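Local coordinates for viral macrophage inflammatory protein 2 (PDB 2FHT) that binds a wide range of chemokine receptors, human CXCR4 among them, and thereby blocks infection by several HIV-1 strains, at residues Leu13-Arg18 / Cys35-Val40; Ser26-Thr31 / Lys61-Leu66. All coordinates share one frame; numbering follows the deposited sequence.

In the fold
From the N terminus the chain passes C11 and C12, the adjacent cysteines of a CC chemokine, and enters the long loop that leads to strand 25-30. Contact 1 joins the start of that loop to the turn before strand 39-44, close to the C11-C35 disulfide. It closes a loop that includes the first strand. Contact 2 starts within this loop, on strand 25-30, and ends on the C-terminal helix 57-65. The two closures therefore cross. Their centres lie about 14 Å apart, on opposite sides of the chain's centre. They meet through the sheet, where V40 packs on W28 and M63.

Contact 1 (Leu13-Arg18 / Cys35-Val40); sequences LGYQKR and CSKPGV
Y15 and K37 meet tip to tip where the N-loop of the chemokine fold, just after the CC motif, passes the turn that leads into strand 39-44. Their main interaction is cation-pi. NZ of K37 lies over one face of the Y15 ring, 3.3 Å from the ring centroid and 23° off the normal. The ammonium is offset toward the rim, with K37 NZ 3.1 Å from Y15 CZ, its nearest ring atom. The positive charge would be favoured by the electrons of the ring. CE of K37 adds a CH-pi contact to the Y15 ring, 4.0 Å from its centroid.

The polar part is held from outside the two segments. NZ of K37 donates a hydrogen bond to the carbonyl O of C12. This bond holds the end of the lysine against the backbone of the CC motif, at its second cysteine. G14 N lies close to K37 NZ at 3.0 Å, but both are donors and they do not bond.

The rest is packing. The K37 chain bends at its outer torsions. K37 CE, placed by chi3 at 68°, lies 3.6 Å from L13 C. Next along the turn, P38 CD lies 4.0 Å from Y15 OH. Y15 also touches D53 at the end of strand 49-53, which ties the N-loop to the sheet. At the tyrosine tip, Y15 OH is 3.4 Å from K37 CB.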
ATOM      1  N   LEU A  13      -3.730   1.388  -9.538  1.00 15.98           N
ATOM      2  CA  LEU A  13      -3.632   1.592 -10.971  1.00 18.68           C
ATOM      3  C   LEU A  13      -2.467   2.497 -11.321  1.00 23.33           C
ATOM      4  O   LEU A  13      -2.248   2.797 -12.485  1.00 25.70           O
ATOM      5  CB  LEU A  13      -4.945   2.169 -11.494  1.00 17.77           C
ATOM      6  CG  LEU A  13      -6.180   1.327 -11.159  1.00 17.79           C
ATOM      7  CD1 LEU A  13      -7.424   1.943 -11.814  1.00 16.62           C
ATOM      8  CD2 LEU A  13      -5.945  -0.096 -11.657  1.00 14.69           C
ATOM      9  N   GLY A  14      -1.697   2.865 -10.300  1.00 24.94           N
ATOM     10  CA  GLY A  14      -0.540   3.736 -10.449  1.00 25.93           C
ATOM     11  C   GLY A  14       0.205   3.743  -9.122  1.00 27.25           C
ATOM     12  O   GLY A  14      -0.337   3.317  -8.096  1.00 22.93           O
ATOM     13  N   TYR A  15       1.427   4.258  -9.107  1.00 25.51           N
ATOM     14  CA  TYR A  15       2.224   4.260  -7.881  1.00 26.00           C
ATOM     15  C   TYR A  15       2.832   5.611  -7.472  1.00 29.31           C
ATOM     16  O   TYR A  15       3.080   6.479  -8.314  1.00 27.39           O
ATOM     17  CB  TYR A  15       3.379   3.280  -8.049  1.00 20.11           C
ATOM     18  CG  TYR A  15       3.013   1.922  -8.564  1.00 21.55           C
ATOM     19  CD1 TYR A  15       2.198   1.077  -7.831  1.00 21.18           C
ATOM     20  CD2 TYR A  15       3.588   1.433  -9.720  1.00 24.31           C
ATOM     21  CE1 TYR A  15       1.977  -0.230  -8.225  1.00 22.50           C
ATOM     22  CE2 TYR A  15       3.372   0.133 -10.127  1.00 25.65           C
ATOM     23  CZ  TYR A  15       2.572  -0.699  -9.372  1.00 25.92           C
ATOM     24  OH  TYR A  15       2.381  -2.011  -9.762  1.00 32.04           O
ATOM     25  N   GLN A  16       3.044   5.787  -6.170  1.00 30.60           N
ATOM     26  CA  GLN A  16       3.691   6.980  -5.631  1.00 33.38           C
ATOM     27  C   GLN A  16       5.129   6.791  -6.081  1.00 32.08           C
ATOM     28  O   GLN A  16       5.748   5.811  -5.714  1.00 33.26           O
ATOM     29  CB  GLN A  16       3.656   6.941  -4.106  1.00 39.40           C
ATOM     30  CG  GLN A  16       4.220   8.171  -3.432  1.00 46.80           C
ATOM     31  CD  GLN A  16       3.193   9.282  -3.309  1.00 56.99           C
ATOM     32  OE1 GLN A  16       2.368   9.488  -4.205  1.00 62.84           O
ATOM     33  NE2 GLN A  16       3.235  10.010  -2.189  1.00 62.82           N
ATOM     34  N   LYS A  17       5.665   7.706  -6.881  1.00 38.07           N
ATOM     35  CA  LYS A  17       7.036   7.559  -7.388  1.00 41.10           C
ATOM     36  C   LYS A  17       8.138   7.798  -6.354  1.00 40.92           C
ATOM     37  O   LYS A  17       9.047   6.984  -6.183  1.00 41.45           O
ATOM     38  CB  LYS A  17       7.276   8.489  -8.585  1.00 46.61           C
ATOM     39  CG  LYS A  17       6.026   8.990  -9.297  1.00 53.15           C
ATOM     40  CD  LYS A  17       5.406  10.186  -8.558  1.00 58.28           C
ATOM     41  CE  LYS A  17       4.372  10.896  -9.433  1.00 58.43           C
ATOM     42  NZ  LYS A  17       4.943  11.271 -10.762  1.00 56.05           N
ATOM     43  N   ARG A  18       8.090   8.968  -5.734  1.00 40.07           N
ATOM     44  CA  ARG A  18       9.060   9.378  -4.727  1.00 39.85           C
ATOM     45  C   ARG A  18       8.840   8.649  -3.409  1.00 35.60           C
ATOM     46  O   ARG A  18       7.736   8.631  -2.885  1.00 32.35           O
ATOM     47  CB  ARG A  18       8.936  10.894  -4.505  1.00 47.03           C
ATOM     48  CG  ARG A  18       7.460  11.347  -4.418  1.00 61.81           C
ATOM     49  CD  ARG A  18       7.258  12.863  -4.377  1.00 67.22           C
ATOM     50  NE  ARG A  18       5.836  13.240  -4.379  1.00 68.29           N
ATOM     51  CZ  ARG A  18       5.020  13.156  -3.325  1.00 70.03           C
ATOM     52  NH1 ARG A  18       5.457  12.699  -2.157  1.00 68.12           N
ATOM     53  NH2 ARG A  18       3.760  13.556  -3.435  1.00 73.57           N
ATOM     54  N   CYS A  35      -5.742  -8.157  -8.539  1.00 20.36           N
ATOM     55  CA  CYS A  35      -5.538  -6.853  -9.189  1.00 23.82           C
ATOM     56  C   CYS A  35      -4.468  -7.056 -10.256  1.00 26.92           C
ATOM     57  O   CYS A  35      -3.551  -7.868 -10.078  1.00 27.16           O
ATOM     58  CB  CYS A  35      -5.015  -5.790  -8.211  1.00 20.19           C
ATOM     59  SG  CYS A  35      -6.146  -5.216  -6.917  1.00 17.36           S
ATOM     60  N   SER A  36      -4.543  -6.276 -11.327  1.00 31.74           N
ATOM     61  CA  SER A  36      -3.569  -6.400 -12.410  1.00 37.50           C
ATOM     62  C   SER A  36      -2.181  -6.014 -11.942  1.00 37.19           C
ATOM     63  O   SER A  36      -1.248  -6.801 -12.045  1.00 42.19           O
ATOM     64  CB  SER A  36      -3.973  -5.543 -13.610  1.00 43.52           C
ATOM     65  OG  SER A  36      -3.216  -5.901 -14.754  1.00 54.89           O
ATOM     66  N   LYS A  37      -2.047  -4.801 -11.424  1.00 38.25           N
ATOM     67  CA  LYS A  37      -0.762  -4.322 -10.945  1.00 43.18           C
ATOM     68  C   LYS A  37      -0.570  -4.762  -9.510  1.00 44.97           C
ATOM     69  O   LYS A  37      -1.460  -4.612  -8.697  1.00 52.37           O
ATOM     70  CB  LYS A  37      -0.691  -2.792 -11.036  1.00 44.39           C
ATOM     71  CG  LYS A  37      -0.562  -2.267 -12.459  1.00 48.31           C
ATOM     72  CD  LYS A  37      -0.862  -0.774 -12.616  1.00 49.00           C
ATOM     73  CE  LYS A  37       0.177   0.114 -11.961  1.00 51.91           C
ATOM     74  NZ  LYS A  37      -0.131   0.306 -10.520  1.00 56.01           N
ATOM     75  N   PRO A  38       0.547  -5.428  -9.216  1.00 44.96           N
ATOM     76  CA  PRO A  38       0.806  -5.875  -7.844  1.00 43.39           C
ATOM     77  C   PRO A  38       1.183  -4.678  -6.962  1.00 43.44           C
ATOM     78  O   PRO A  38       2.257  -4.074  -7.144  1.00 48.70           O
ATOM     79  CB  PRO A  38       2.000  -6.814  -8.020  1.00 45.34           C
ATOM     80  CG  PRO A  38       2.709  -6.251  -9.212  1.00 45.88           C
ATOM     81  CD  PRO A  38       1.566  -5.939 -10.145  1.00 45.65           C
ATOM     82  N   GLY A  39       0.360  -4.386  -5.960  1.00 36.16           N
ATOM     83  CA  GLY A  39       0.664  -3.249  -5.111  1.00 29.04           C
ATOM     84  C   GLY A  39       0.372  -3.342  -3.635  1.00 21.76           C
ATOM     85  O   GLY A  39      -0.138  -4.329  -3.137  1.00 22.53           O
ATOM     86  N   VAL A  40       0.854  -2.353  -2.902  1.00 18.73           N
ATOM     87  CA  VAL A  40       0.595  -2.283  -1.471  1.00 16.08           C
ATOM     88  C   VAL A  40       0.102  -0.880  -1.184  1.00 14.57           C
ATOM     89  O   VAL A  40       0.458   0.062  -1.887  1.00 16.41           O
ATOM     90  CB  VAL A  40       1.845  -2.587  -0.588  1.00 18.13           C
ATOM     91  CG1 VAL A  40       2.300  -4.050  -0.744  1.00 16.79           C
ATOM     92  CG2 VAL A  40       2.953  -1.637  -0.897  1.00 12.73           C
TER

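Contact 2 (Ser26-Thr31 / Lys61-Leu66); sequences SSWYPT and KLMQQL
The C-terminal helix of the chemokine fold packs on the three-stranded antiparallel sheet, and here its last turn meets the edge strand 25-30. W28 and M63 touch here, with L66 beside them. The two side chains W28 and M63 cross at about a right angle. CG of M63 sits over the centre of the W28 six-membered ring in a CH-pi contact, almost straight above the centroid at 3.9 Å. M63 SD makes a Met-aromatic contact, oblique to the ring, 4.8 Å from the centroid of the W28 six-membered ring. M63 CE then turns back, with chi3 at 71°, onto W28 CH2 at 3.7 Å.

The indole N-H is shared between two carbonyls at the helix end. W28 NE1 donates weakly to M63 O at 3.2 Å, and also weakly to L66 O at 3.3 Å. Both bonds are bent, with angles of 129° and 138°. L66 O lies at the edge of the indole, near its plane.

L66 is the first residue to leave the helical conformation. CB of L66 points toward the strand, and its side chain also touches L25 and F42 of the sheet. Earlier on the strand, S26 and S27 both face L43 and form a classic beta bulge. L66 CD2 reaches S26 O at 3.9 Å. Closer to the indole, L66 CB lies 3.7 Å from W28 CD1.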
ATOM      1  N   SER A  26       1.631   5.013   9.087  1.00 24.86           N
ATOM      2  CA  SER A  26       1.227   4.214  10.224  1.00 26.53           C
ATOM      3  C   SER A  26       1.261   2.689   9.975  1.00 24.46           C
ATOM      4  O   SER A  26       1.760   1.937  10.813  1.00 22.18           O
ATOM      5  CB  SER A  26      -0.144   4.668  10.736  1.00 27.20           C
ATOM      6  OG  SER A  26      -1.201   4.077  10.008  1.00 37.19           O
ATOM      7  N   SER A  27       0.814   2.241   8.806  1.00 22.71           N
ATOM      8  CA  SER A  27       0.792   0.815   8.483  1.00 21.06           C
ATOM      9  C   SER A  27       0.577   0.618   6.999  1.00 20.47           C
ATOM     10  O   SER A  27       0.564   1.578   6.225  1.00 20.73           O
ATOM     11  CB  SER A  27      -0.359   0.125   9.227  1.00 25.59           C
ATOM     12  OG  SER A  27      -1.613   0.699   8.869  1.00 23.21           O
ATOM     13  N   TRP A  28       0.396  -0.628   6.586  1.00 18.79           N
ATOM     14  CA  TRP A  28       0.160  -0.898   5.174  1.00 19.85           C
ATOM     15  C   TRP A  28      -0.668  -2.170   5.022  1.00 22.98           C
ATOM     16  O   TRP A  28      -0.815  -2.938   5.976  1.00 20.86           O
ATOM     17  CB  TRP A  28       1.491  -1.068   4.423  1.00 17.16           C
ATOM     18  CG  TRP A  28       2.290  -2.298   4.838  1.00 19.05           C
ATOM     19  CD1 TRP A  28       3.132  -2.410   5.911  1.00 16.65           C
ATOM     20  CD2 TRP A  28       2.313  -3.567   4.185  1.00 16.92           C
ATOM     21  NE1 TRP A  28       3.675  -3.664   5.958  1.00 13.08           N
ATOM     22  CE2 TRP A  28       3.197  -4.394   4.910  1.00 17.88           C
ATOM     23  CE3 TRP A  28       1.671  -4.086   3.049  1.00 17.80           C
ATOM     24  CZ2 TRP A  28       3.452  -5.717   4.541  1.00 22.56           C
ATOM     25  CZ3 TRP A  28       1.924  -5.395   2.688  1.00 20.58           C
ATOM     26  CH2 TRP A  28       2.812  -6.197   3.428  1.00 22.67           C
ATOM     27  N   TYR A  29      -1.228  -2.378   3.831  1.00 20.61           N
ATOM     28  CA  TYR A  29      -1.984  -3.590   3.560  1.00 21.15           C
ATOM     29  C   TYR A  29      -1.850  -3.885   2.081  1.00 19.32           C
ATOM     30  O   TYR A  29      -1.686  -2.958   1.277  1.00 16.42           O
ATOM     31  CB  TYR A  29      -3.442  -3.462   4.000  1.00 23.46           C
ATOM     32  CG  TYR A  29      -4.194  -2.304   3.411  1.00 30.43           C
ATOM     33  CD1 TYR A  29      -4.227  -1.068   4.058  1.00 37.91           C
ATOM     34  CD2 TYR A  29      -4.938  -2.458   2.248  1.00 31.22           C
ATOM     35  CE1 TYR A  29      -4.995  -0.010   3.563  1.00 40.04           C
ATOM     36  CE2 TYR A  29      -5.709  -1.419   1.750  1.00 38.09           C
ATOM     37  CZ  TYR A  29      -5.737  -0.197   2.408  1.00 41.52           C
ATOM     38  OH  TYR A  29      -6.525   0.819   1.912  1.00 44.22           O
ATOM     39  N   PRO A  30      -1.778  -5.181   1.716  1.00 18.25           N
ATOM     40  CA  PRO A  30      -1.647  -5.568   0.306  1.00 15.98           C
ATOM     41  C   PRO A  30      -2.971  -5.462  -0.401  1.00 15.15           C
ATOM     42  O   PRO A  30      -4.010  -5.421   0.245  1.00 18.10           O
ATOM     43  CB  PRO A  30      -1.189  -7.028   0.385  1.00 14.56           C
ATOM     44  CG  PRO A  30      -1.857  -7.527   1.613  1.00 17.27           C
ATOM     45  CD  PRO A  30      -1.823  -6.368   2.598  1.00 20.34           C
ATOM     46  N   THR A  31      -2.920  -5.278  -1.711  1.00 18.07           N
ATOM     47  CA  THR A  31      -4.136  -5.245  -2.517  1.00 20.25           C
ATOM     48  C   THR A  31      -4.411  -6.710  -2.908  1.00 22.27           C
ATOM     49  O   THR A  31      -3.587  -7.616  -2.650  1.00 23.21           O
ATOM     50  CB  THR A  31      -4.000  -4.378  -3.797  1.00 15.33           C
ATOM     51  OG1 THR A  31      -2.850  -4.772  -4.535  1.00 17.55           O
ATOM     52  CG2 THR A  31      -3.878  -2.935  -3.450  1.00 17.40           C
ATOM     53  N   LYS A  61      11.125  -2.085   2.114  1.00 22.55           N
ATOM     54  CA  LYS A  61      11.766  -1.615   3.333  1.00 23.82           C
ATOM     55  C   LYS A  61      10.663  -1.147   4.267  1.00 20.79           C
ATOM     56  O   LYS A  61      10.643  -1.469   5.454  1.00 20.81           O
ATOM     57  CB  LYS A  61      12.668  -0.420   2.996  1.00 28.52           C
ATOM     58  CG  LYS A  61      14.076  -0.501   3.536  1.00 35.14           C
ATOM     59  CD  LYS A  61      14.899   0.636   2.961  1.00 43.22           C
ATOM     60  CE  LYS A  61      14.941   0.580   1.435  1.00 45.05           C
ATOM     61  NZ  LYS A  61      15.624   1.763   0.831  1.00 43.18           N
ATOM     62  N   LEU A  62       9.754  -0.343   3.740  1.00 18.59           N
ATOM     63  CA  LEU A  62       8.648   0.133   4.560  1.00 18.99           C
ATOM     64  C   LEU A  62       7.773  -1.045   4.987  1.00 17.52           C
ATOM     65  O   LEU A  62       7.189  -1.028   6.061  1.00 22.69           O
ATOM     66  CB  LEU A  62       7.805   1.157   3.790  1.00 20.24           C
ATOM     67  CG  LEU A  62       8.395   2.572   3.663  1.00 20.61           C
ATOM     68  CD1 LEU A  62       7.576   3.409   2.697  1.00 17.53           C
ATOM     69  CD2 LEU A  62       8.455   3.217   5.051  1.00 17.38           C
ATOM     70  N   MET A  63       7.636  -2.032   4.107  1.00 20.24           N
ATOM     71  CA  MET A  63       6.837  -3.204   4.403  1.00 20.40           C
ATOM     72  C   MET A  63       7.449  -3.951   5.585  1.00 20.16           C
ATOM     73  O   MET A  63       6.725  -4.510   6.410  1.00 19.68           O
ATOM     74  CB  MET A  63       6.737  -4.100   3.171  1.00 19.56           C
ATOM     75  CG  MET A  63       5.839  -3.535   2.090  1.00 20.19           C
ATOM     76  SD  MET A  63       6.057  -4.351   0.487  1.00 26.58           S
ATOM     77  CE  MET A  63       5.339  -5.935   0.755  1.00 17.27           C
ATOM     78  N   GLN A  64       8.781  -3.927   5.668  1.00 21.92           N
ATOM     79  CA  GLN A  64       9.511  -4.567   6.759  1.00 20.62           C
ATOM     80  C   GLN A  64       9.269  -3.793   8.038  1.00 19.72           C
ATOM     81  O   GLN A  64       8.850  -4.353   9.043  1.00 20.51           O
ATOM     82  CB  GLN A  64      11.016  -4.521   6.526  1.00 22.72           C
ATOM     83  CG  GLN A  64      11.606  -5.498   5.552  1.00 32.10           C
ATOM     84  CD  GLN A  64      13.135  -5.505   5.630  1.00 32.95           C
ATOM     85  OE1 GLN A  64      13.775  -6.471   5.240  1.00 43.65           O
ATOM     86  NE2 GLN A  64      13.715  -4.450   6.195  1.00 31.13           N
ATOM     87  N   GLN A  65       9.594  -2.503   8.022  1.00 19.70           N
ATOM     88  CA  GLN A  65       9.439  -1.689   9.225  1.00 19.72           C
ATOM     89  C   GLN A  65       8.052  -1.350   9.733  1.00 19.52           C
ATOM     90  O   GLN A  65       7.885  -1.088  10.923  1.00 19.52           O
ATOM     91  CB  GLN A  65      10.289  -0.427   9.141  1.00 22.99           C
ATOM     92  CG  GLN A  65      10.296   0.247   7.812  1.00 31.95           C
ATOM     93  CD  GLN A  65      11.382   1.308   7.731  1.00 34.08           C
ATOM     94  OE1 GLN A  65      11.094   2.504   7.705  1.00 32.83           O
ATOM     95  NE2 GLN A  65      12.643   0.865   7.705  1.00 29.43           N
ATOM     96  N   LEU A  66       7.058  -1.323   8.844  1.00 17.70           N
ATOM     97  CA  LEU A  66       5.707  -0.995   9.262  1.00 15.27           C
ATOM     98  C   LEU A  66       4.877  -2.249   9.486  1.00 15.10           C
ATOM     99  O   LEU A  66       5.169  -3.295   8.907  1.00 15.74           O
ATOM    100  CB  LEU A  66       5.013  -0.142   8.192  1.00 18.13           C
ATOM    101  CG  LEU A  66       5.494   1.288   7.922  1.00 21.24           C
ATOM    102  CD1 LEU A  66       4.755   1.809   6.711  1.00 20.99           C
ATOM    103  CD2 LEU A  66       5.255   2.195   9.118  1.00 15.04           C
TER